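Local coordinates for protein CMP-sialic acid transporter 1 (Zea mays, PDB 6I1R) that probably carries CMP-sialic acid from the cytoplasm into the Golgi in exchange for CMP, and holds CMP here in an outward-facing conformation, at residues G18-L23 with T236-F241; L13-G18 with M270-V275; K262-S267 with M302-V307. The protein carries 5 engineered substitutions. All coordinates share one frame; numbering follows the deposited sequence.

In the fold
Helix 3-24, at the N terminus, supplies the first halves of two contacts, with 13-18 coming before 18-23 and Gly-18 belonging to both. Contact 1 closes first, when the chain returns 213 residues later at 236-241 on helix 234-256. The next helix, 259-279, opens contact 3 at 262-267 and then closes contact 2 at 270-275, so the smaller loop of contact 1 lies wholly within that of contact 2. Contact 3 closes last, at 302-307 around the end of helix 287-304; its loop therefore crosses that of contact 2 and follows contact 1 in series. Contacts 1 and 2 tie the first helix to 234-256 and 259-279, and contact 3 joins 259-279 to the last helix.

Contact 1 of 3, residues G18-L23 with T236-F241; sequences GILTTL and TWMVVF
Leu-20 meets Met-238 and Val-239 where helix 3-24 runs close to antiparallel beside helix 234-256, the local axes 9.0 Å apart and their directions at 152°. Apolar contacts carry most of the meeting. The two branches of Leu-20 share one partner: CD2 lies 3.5 Å from CE of Met-238, while CD1 is 4.0 Å from that same methyl. The thioether is bent at chi3 (80°), which turns CE back toward the leucine, and the two side chains cross at about a right angle. This part of the contact lies toward the surface, where Met-238 is exposed. Deeper in, Val-239 is buried and works through CG1, which sits 3.8 Å from CB of Leu-20.

The same methyl also rests against backbone. CG1 of Val-239 is 3.8 Å from O of Leu-20 and 4.0 Å from N of Thr-21, so it packs against the peptide that joins these two residues.

Thr-21 brings the polar group to this side, yet its OG1 faces CB of Val-239 at 4.2 Å and makes no bond across. The hydroxyl is taken up within its own helix, by O of Gln-17. A third helix, 37-59, lays Ile-37 against Val-239, whose side chain is about 12 Å from the bound CMP.

With no hydrogen bond joining the two helices here, the contact rests on shape and apolar packing rather than on directed bonds, and its one nearby hydroxyl finds its partner without reaching across.

Contact 2 of 3, residues L13-G18 with M270-V275; sequences LTSSQG and MLLTMV
Ser-15 and Thr-273 bring helix 3-24 and helix 259-279 close together, with 5.4 Å between their CA atoms, a close approach consistent with the small side chains at the meeting point. Ser-15 is buried and lies against two consecutive residues of the other helix. Its CB touches OG1 of Thr-273 at 3.3 Å, and that oxygen is 3.5 Å from CA of Ser-15 as well, so the threonine hydroxyl leans on the carbon skeleton of the serine and not on its hydroxyl. The serine OG instead faces a methyl, CD2 of Leu-272, at 3.5 Å. The leucine presents that methyl with CG anti to the backbone N, chi1 -178°.

Although two hydroxyls lie in the interface, neither bonds across it. Each returns to its own helix: OG of Ser-15 to O of Ile-12, and OG1 of Thr-273 to O of Ala-269. Oxygens bound in this way can act as compact packing surfaces between two transmembrane helices. One turn on from Ser-15 is Gly-18, where a CB would point toward OG1 of Thr-273.

Helix 234-256 flanks the first segment, with Asn-242 against Leu-13 and Ser-16, and Thr-246 bonded to OE1 of Gln-17. Behind the second segment, Leu-271 and Met-274 rest on helices 126-143 and 287-304, so that three further helices surround this partly buried contact.

Contact 3 of 3, residues K262-S267 with M302-V307; sequences KVYSTS and MYFMPV
Tyr-264 reaches across from helix 259-279 into an aromatic cluster with Tyr-303 and Phe-304, two neighbours in the last turn of helix 287-304. The two partners meet its ring in different ways. Phe-304 makes an edge-to-face (T-shaped) pair: its edge points at the face of Tyr-264, the planes stand at 76° and the centroids are 4.9 Å apart. CE2 of Phe-304 does the touching, 3.6 Å from CG of Tyr-264.

Tyr-303 lies obliquely to Tyr-264, its plane turned by 37°. With CG anti to the backbone N (chi1 -176°), its ring is swung to where CE2 of Tyr-264 lies over one face. Its CB packs close to the phenol end of Tyr-264, 3.9 Å from CZ. The hydroxyl of Tyr-264 is hydrogen-bonded to O of Ser-299, one turn earlier in the same helix as Tyr-303, which anchors the far end of the buried ring. Were Tyr-264 cut back to an alanine, a gap would be likely to open beside Phe-304 and Tyr-303, and O of Ser-299 would lose this hydroxyl.

The contact thus pins the end of helix 287-304 to the early turns of helix 259-279, while Ala-131 of helix 126-143 also touches Tyr-264. The two neighbours also pack on each other, CD1 of Tyr-303 sitting 3.5 Å above the plane of the Phe-304 ring, over its centre.

Contact 1 of 3, residues G18-L23 with T236-F241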
loop_
_atom_site.group_PDB
_atom_site.type_symbol
_atom_site.label_atom_id
_atom_site.label_comp_id
_atom_site.label_asym_id
_atom_site.label_seq_id
_atom_site.Cartn_x
_atom_site.Cartn_y
_atom_site.Cartn_z
ATOM N N GLY B 18 14.852 3.196 6.254
ATOM C CA GLY B 18 13.575 3.540 6.873
ATOM C C GLY B 18 12.912 4.733 6.201
ATOM O O GLY B 18 11.744 4.660 5.816
ATOM N N ILE B 19 13.663 5.821 6.050
ATOM C CA ILE B 19 13.140 7.071 5.482
ATOM C C ILE B 19 12.965 6.902 3.967
ATOM O O ILE B 19 11.929 7.265 3.407
ATOM C CB ILE B 19 14.069 8.257 5.821
ATOM C CG1 ILE B 19 14.190 8.471 7.333
ATOM C CG2 ILE B 19 13.620 9.527 5.113
ATOM C CD1 ILE B 19 15.519 9.042 7.762
ATOM N N LEU B 20 13.988 6.349 3.319
ATOM C CA LEU B 20 13.986 6.161 1.865
ATOM C C LEU B 20 12.807 5.273 1.440
ATOM O O LEU B 20 12.275 5.450 0.346
ATOM C CB LEU B 20 15.324 5.550 1.432
ATOM C CG LEU B 20 16.526 6.495 1.472
ATOM C CD1 LEU B 20 17.830 5.721 1.333
ATOM C CD2 LEU B 20 16.421 7.561 0.390
ATOM N N THR B 21 12.398 4.332 2.292
ATOM C CA THR B 21 11.263 3.452 1.981
ATOM C C THR B 21 9.970 4.279 1.915
ATOM O O THR B 21 9.218 4.168 0.946
ATOM C CB THR B 21 11.170 2.285 2.976
ATOM O OG1 THR B 21 12.278 1.416 2.742
ATOM C CG2 THR B 21 9.889 1.488 2.851
ATOM N N THR B 22 9.724 5.117 2.922
ATOM C CA THR B 22 8.491 5.917 2.969
ATOM C C THR B 22 8.471 6.911 1.796
ATOM O O THR B 22 7.444 7.066 1.120
ATOM C CB THR B 22 8.330 6.616 4.327
ATOM O OG1 THR B 22 9.451 7.475 4.541
ATOM C CG2 THR B 22 8.207 5.644 5.480
ATOM N N LEU B 23 9.601 7.573 1.542
ATOM C CA LEU B 23 9.703 8.521 0.418
ATOM C C LEU B 23 9.337 7.812 -0.897
ATOM O O LEU B 23 8.459 8.277 -1.662
ATOM C CB LEU B 23 11.124 9.100 0.368
ATOM C CG LEU B 23 11.456 10.154 1.426
ATOM C CD1 LEU B 23 12.935 10.516 1.391
ATOM C CD2 LEU B 23 10.604 11.402 1.244
ATOM N N THR B 236 13.553 3.745 -5.398
ATOM C CA THR B 236 13.336 2.308 -5.225
ATOM C C THR B 236 14.688 1.582 -5.225
ATOM O O THR B 236 14.927 0.726 -4.377
ATOM C CB THR B 236 12.413 1.730 -6.306
ATOM O OG1 THR B 236 11.316 2.622 -6.509
ATOM C CG2 THR B 236 11.882 0.365 -5.938
ATOM N N TRP B 237 15.562 1.940 -6.165
ATOM C CA TRP B 237 16.879 1.303 -6.285
ATOM C C TRP B 237 17.774 1.679 -5.097
ATOM O O TRP B 237 18.640 0.888 -4.711
ATOM C CB TRP B 237 17.552 1.653 -7.621
ATOM C CG TRP B 237 17.058 0.847 -8.785
ATOM C CD1 TRP B 237 16.325 1.299 -9.843
ATOM C CD2 TRP B 237 17.259 -0.561 -9.011
ATOM N NE1 TRP B 237 16.057 0.275 -10.711
ATOM C CE2 TRP B 237 16.617 -0.878 -10.228
ATOM C CE3 TRP B 237 17.914 -1.582 -8.311
ATOM C CZ2 TRP B 237 16.613 -2.171 -10.753
ATOM C CZ3 TRP B 237 17.909 -2.859 -8.829
ATOM C CH2 TRP B 237 17.268 -3.147 -10.035
ATOM N N MET B 238 17.585 2.873 -4.537
ATOM C CA MET B 238 18.364 3.291 -3.369
ATOM C C MET B 238 18.101 2.330 -2.200
ATOM O O MET B 238 19.049 1.906 -1.535
ATOM C CB MET B 238 18.029 4.725 -2.942
ATOM C CG MET B 238 18.764 5.783 -3.748
ATOM S SD MET B 238 18.248 7.475 -3.342
ATOM C CE MET B 238 19.178 7.761 -1.837
ATOM N N VAL B 239 16.838 1.967 -1.969
ATOM C CA VAL B 239 16.505 1.134 -0.799
ATOM C C VAL B 239 16.947 -0.311 -1.075
ATOM O O VAL B 239 17.285 -1.024 -0.136
ATOM C CB VAL B 239 15.016 1.203 -0.387
ATOM C CG1 VAL B 239 14.365 2.530 -0.747
ATOM C CG2 VAL B 239 14.192 0.047 -0.936
ATOM N N VAL B 240 16.946 -0.740 -2.340
ATOM C CA VAL B 240 17.415 -2.090 -2.683
ATOM C C VAL B 240 18.888 -2.211 -2.274
ATOM O O VAL B 240 19.280 -3.192 -1.637
ATOM C CB VAL B 240 17.219 -2.419 -4.177
ATOM C CG1 VAL B 240 17.971 -3.678 -4.587
ATOM C CG2 VAL B 240 15.747 -2.547 -4.538
ATOM N N PHE B 241 19.687 -1.212 -2.642
ATOM C CA PHE B 241 21.097 -1.175 -2.258
ATOM C C PHE B 241 21.214 -1.021 -0.738
ATOM O O PHE B 241 21.994 -1.726 -0.098
ATOM C CB PHE B 241 21.835 -0.041 -2.978
ATOM C CG PHE B 241 21.934 -0.177 -4.478
ATOM C CD1 PHE B 241 22.047 -1.422 -5.083
ATOM C CD2 PHE B 241 21.948 0.949 -5.289
ATOM C CE1 PHE B 241 22.151 -1.538 -6.461
ATOM C CE2 PHE B 241 22.050 0.831 -6.667
ATOM C CZ PHE B 241 22.151 -0.411 -7.250
#

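Contact 2 of 3, residues L13-G18 with M270-V275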
loop_
_atom_site.group_PDB
_atom_site.type_symbol
_atom_site.label_atom_id
_atom_site.label_comp_id
_atom_site.label_asym_id
_atom_site.label_seq_id
_atom_site.Cartn_x
_atom_site.Cartn_y
_atom_site.Cartn_z
ATOM N N LEU B 13 22.465 3.362 8.739
ATOM C CA LEU B 13 21.904 2.879 7.472
ATOM C C LEU B 13 20.536 2.215 7.689
ATOM O O LEU B 13 19.709 2.250 6.787
ATOM C CB LEU B 13 22.895 1.919 6.801
ATOM C CG LEU B 13 24.141 2.569 6.194
ATOM C CD1 LEU B 13 25.052 1.520 5.577
ATOM C CD2 LEU B 13 23.769 3.617 5.155
ATOM N N THR B 14 20.271 1.624 8.855
ATOM C CA THR B 14 18.946 1.019 9.102
ATOM C C THR B 14 17.873 2.118 9.127
ATOM O O THR B 14 16.724 1.868 8.757
ATOM C CB THR B 14 18.925 0.182 10.390
ATOM O OG1 THR B 14 19.844 -0.902 10.248
ATOM C CG2 THR B 14 17.558 -0.384 10.710
ATOM N N SER B 15 18.244 3.325 9.557
ATOM C CA SER B 15 17.311 4.457 9.583
ATOM C C SER B 15 17.229 5.115 8.199
ATOM O O SER B 15 16.223 5.744 7.880
ATOM C CB SER B 15 17.691 5.458 10.647
ATOM O OG SER B 15 18.745 6.302 10.207
ATOM N N SER B 16 18.286 4.988 7.394
ATOM C CA SER B 16 18.291 5.517 6.027
ATOM C C SER B 16 17.254 4.775 5.175
ATOM O O SER B 16 16.410 5.404 4.536
ATOM C CB SER B 16 19.664 5.432 5.406
ATOM O OG SER B 16 20.566 6.325 6.041
ATOM N N GLN B 17 17.322 3.445 5.172
ATOM C CA GLN B 17 16.365 2.626 4.421
ATOM C C GLN B 17 14.951 2.860 4.970
ATOM O O GLN B 17 13.976 2.733 4.237
ATOM C CB GLN B 17 16.746 1.142 4.470
ATOM C CG GLN B 17 16.554 0.493 5.835
ATOM C CD GLN B 17 16.961 -0.961 5.842
ATOM O OE1 GLN B 17 18.025 -1.333 5.353
ATOM N NE2 GLN B 17 16.110 -1.799 6.412
ATOM N N GLY B 18 14.852 3.196 6.254
ATOM C CA GLY B 18 13.575 3.540 6.873
ATOM C C GLY B 18 12.912 4.733 6.201
ATOM O O GLY B 18 11.744 4.660 5.816
ATOM N N MET B 270 15.451 2.903 15.035
ATOM C CA MET B 270 14.024 3.206 15.130
ATOM C C MET B 270 13.813 4.522 15.892
ATOM O O MET B 270 12.887 5.272 15.583
ATOM C CB MET B 270 13.283 2.078 15.853
ATOM C CG MET B 270 11.774 2.150 15.717
ATOM S SD MET B 270 10.930 1.648 17.236
ATOM C CE MET B 270 11.231 3.083 18.265
ATOM N N LEU B 271 14.655 4.793 16.887
ATOM C CA LEU B 271 14.577 6.053 17.632
ATOM C C LEU B 271 15.072 7.203 16.745
ATOM O O LEU B 271 14.450 8.264 16.707
ATOM C CB LEU B 271 15.410 5.956 18.915
ATOM C CG LEU B 271 14.825 5.086 20.028
ATOM C CD1 LEU B 271 15.797 4.985 21.193
ATOM C CD2 LEU B 271 13.482 5.624 20.503
ATOM N N LEU B 272 16.182 6.985 16.040
ATOM C CA LEU B 272 16.762 8.015 15.173
ATOM C C LEU B 272 15.755 8.405 14.084
ATOM O O LEU B 272 15.604 9.588 13.776
ATOM C CB LEU B 272 18.066 7.488 14.562
ATOM C CG LEU B 272 18.824 8.464 13.661
ATOM C CD1 LEU B 272 19.227 9.716 14.424
ATOM C CD2 LEU B 272 20.048 7.798 13.053
ATOM N N THR B 273 15.075 7.409 13.515
ATOM C CA THR B 273 14.072 7.636 12.465
ATOM C C THR B 273 13.002 8.618 12.958
ATOM O O THR B 273 12.627 9.544 12.238
ATOM C CB THR B 273 13.433 6.315 12.010
ATOM O OG1 THR B 273 14.411 5.572 11.282
ATOM C CG2 THR B 273 12.210 6.510 11.141
ATOM N N MET B 274 12.514 8.399 14.177
ATOM C CA MET B 274 11.483 9.256 14.771
ATOM C C MET B 274 12.037 10.668 15.000
ATOM O O MET B 274 11.327 11.651 14.781
ATOM C CB MET B 274 10.989 8.682 16.103
ATOM C CG MET B 274 9.941 7.598 15.942
ATOM S SD MET B 274 9.801 6.550 17.410
ATOM C CE MET B 274 8.069 6.095 17.333
ATOM N N VAL B 275 13.292 10.765 15.440
ATOM C CA VAL B 275 13.926 12.067 15.684
ATOM C C VAL B 275 14.095 12.801 14.347
ATOM O O VAL B 275 13.864 14.009 14.273
ATOM C CB VAL B 275 15.273 11.920 16.425
ATOM C CG1 VAL B 275 16.055 13.225 16.455
ATOM C CG2 VAL B 275 15.083 11.385 17.836
#

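Contact 3 of 3, residues K262-S267 with M302-V307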
loop_
_atom_site.group_PDB
_atom_site.type_symbol
_atom_site.label_atom_id
_atom_site.label_comp_id
_atom_site.label_asym_id
_atom_site.label_seq_id
_atom_site.Cartn_x
_atom_site.Cartn_y
_atom_site.Cartn_z
ATOM N N LYS B 262 23.273 -6.404 17.363
ATOM C CA LYS B 262 22.356 -6.170 16.248
ATOM C C LYS B 262 21.110 -5.444 16.770
ATOM O O LYS B 262 20.819 -4.336 16.329
ATOM C CB LYS B 262 21.985 -7.485 15.553
ATOM C CG LYS B 262 20.937 -7.383 14.449
ATOM C CD LYS B 262 20.427 -8.747 14.010
ATOM C CE LYS B 262 19.044 -8.784 13.387
ATOM N NZ LYS B 262 18.170 -7.648 13.765
ATOM N N VAL B 263 20.410 -6.051 17.728
ATOM C CA VAL B 263 19.096 -5.538 18.160
ATOM C C VAL B 263 19.256 -4.188 18.875
ATOM O O VAL B 263 18.292 -3.429 18.941
ATOM C CB VAL B 263 18.316 -6.548 19.027
ATOM C CG1 VAL B 263 17.968 -7.808 18.249
ATOM C CG2 VAL B 263 19.035 -6.897 20.320
ATOM N N TYR B 264 20.435 -3.877 19.412
ATOM C CA TYR B 264 20.670 -2.525 19.935
ATOM C C TYR B 264 20.787 -1.542 18.760
ATOM O O TYR B 264 20.264 -0.433 18.837
ATOM C CB TYR B 264 21.889 -2.483 20.864
ATOM C CG TYR B 264 21.558 -2.633 22.329
ATOM C CD1 TYR B 264 21.231 -1.532 23.106
ATOM C CD2 TYR B 264 21.559 -3.875 22.942
ATOM C CE1 TYR B 264 20.922 -1.660 24.450
ATOM C CE2 TYR B 264 21.252 -4.021 24.286
ATOM C CZ TYR B 264 20.931 -2.910 25.044
ATOM O OH TYR B 264 20.626 -3.053 26.367
ATOM N N SER B 265 21.444 -1.953 17.675
ATOM C CA SER B 265 21.581 -1.105 16.480
ATOM C C SER B 265 20.204 -0.828 15.862
ATOM O O SER B 265 19.876 0.319 15.555
ATOM C CB SER B 265 22.507 -1.728 15.464
ATOM O OG SER B 265 23.805 -1.921 16.004
ATOM N N THR B 266 19.422 -1.892 15.687
ATOM C CA THR B 266 18.085 -1.833 15.088
ATOM C C THR B 266 17.169 -0.931 15.925
ATOM O O THR B 266 16.408 -0.129 15.383
ATOM C CB THR B 266 17.462 -3.232 14.983
ATOM O OG1 THR B 266 18.505 -4.207 15.000
ATOM C CG2 THR B 266 16.626 -3.416 13.736
ATOM N N SER B 267 17.243 -1.093 17.243
ATOM C CA SER B 267 16.406 -0.334 18.171
ATOM C C SER B 267 16.753 1.158 18.096
ATOM O O SER B 267 15.861 1.999 17.992
ATOM C CB SER B 267 16.547 -0.861 19.577
ATOM O OG SER B 267 16.064 -2.193 19.670
ATOM N N MET B 302 23.798 0.360 30.656
ATOM C CA MET B 302 23.716 -0.834 31.509
ATOM C C MET B 302 24.409 -2.023 30.832
ATOM O O MET B 302 25.236 -2.692 31.450
ATOM C CB MET B 302 22.260 -1.212 31.803
ATOM C CG MET B 302 21.602 -0.289 32.800
ATOM S SD MET B 302 19.806 -0.415 32.864
ATOM C CE MET B 302 19.591 -2.107 33.412
ATOM N N TYR B 303 24.075 -2.276 29.570
ATOM C CA TYR B 303 24.524 -3.494 28.901
ATOM C C TYR B 303 26.004 -3.394 28.505
ATOM O O TYR B 303 26.725 -4.389 28.589
ATOM C CB TYR B 303 23.677 -3.793 27.663
ATOM C CG TYR B 303 24.045 -5.090 26.991
ATOM C CD1 TYR B 303 25.063 -5.145 26.053
ATOM C CD2 TYR B 303 23.408 -6.274 27.324
ATOM C CE1 TYR B 303 25.425 -6.337 25.447
ATOM C CE2 TYR B 303 23.754 -7.475 26.726
ATOM C CZ TYR B 303 24.768 -7.507 25.785
ATOM O OH TYR B 303 25.117 -8.685 25.190
ATOM N N PHE B 304 26.441 -2.220 28.052
ATOM C CA PHE B 304 27.756 -2.078 27.411
ATOM C C PHE B 304 28.780 -1.445 28.363
ATOM O O PHE B 304 29.982 -1.635 28.175
ATOM C CB PHE B 304 27.636 -1.249 26.130
ATOM C CG PHE B 304 26.856 -1.917 25.027
ATOM C CD1 PHE B 304 27.433 -2.915 24.255
ATOM C CD2 PHE B 304 25.546 -1.554 24.761
ATOM C CE1 PHE B 304 26.715 -3.531 23.241
ATOM C CE2 PHE B 304 24.830 -2.171 23.746
ATOM C CZ PHE B 304 25.414 -3.158 22.988
ATOM N N MET B 305 28.320 -0.692 29.359
ATOM C CA MET B 305 29.226 -0.022 30.290
ATOM C C MET B 305 30.013 -1.092 31.060
ATOM O O MET B 305 29.417 -2.047 31.562
ATOM C CB MET B 305 28.450 0.868 31.270
ATOM C CG MET B 305 29.251 2.026 31.831
ATOM S SD MET B 305 28.260 3.104 32.903
ATOM C CE MET B 305 27.789 4.392 31.749
ATOM N N PRO B 306 31.354 -0.959 31.122
ATOM C CA PRO B 306 32.163 -1.857 31.954
ATOM C C PRO B 306 31.680 -1.791 33.410
ATOM O O PRO B 306 31.340 -0.711 33.891
ATOM C CB PRO B 306 33.608 -1.357 31.823
ATOM C CG PRO B 306 33.613 -0.617 30.515
ATOM C CD PRO B 306 32.232 -0.003 30.434
ATOM N N VAL B 307 31.671 -2.930 34.097
ATOM C CA VAL B 307 30.931 -3.059 35.361
ATOM C C VAL B 307 31.602 -2.239 36.473
ATOM O O VAL B 307 30.971 -1.997 37.499
ATOM C CB VAL B 307 30.756 -4.533 35.783
ATOM C CG1 VAL B 307 30.110 -5.368 34.686
ATOM C CG2 VAL B 307 32.064 -5.162 36.237
#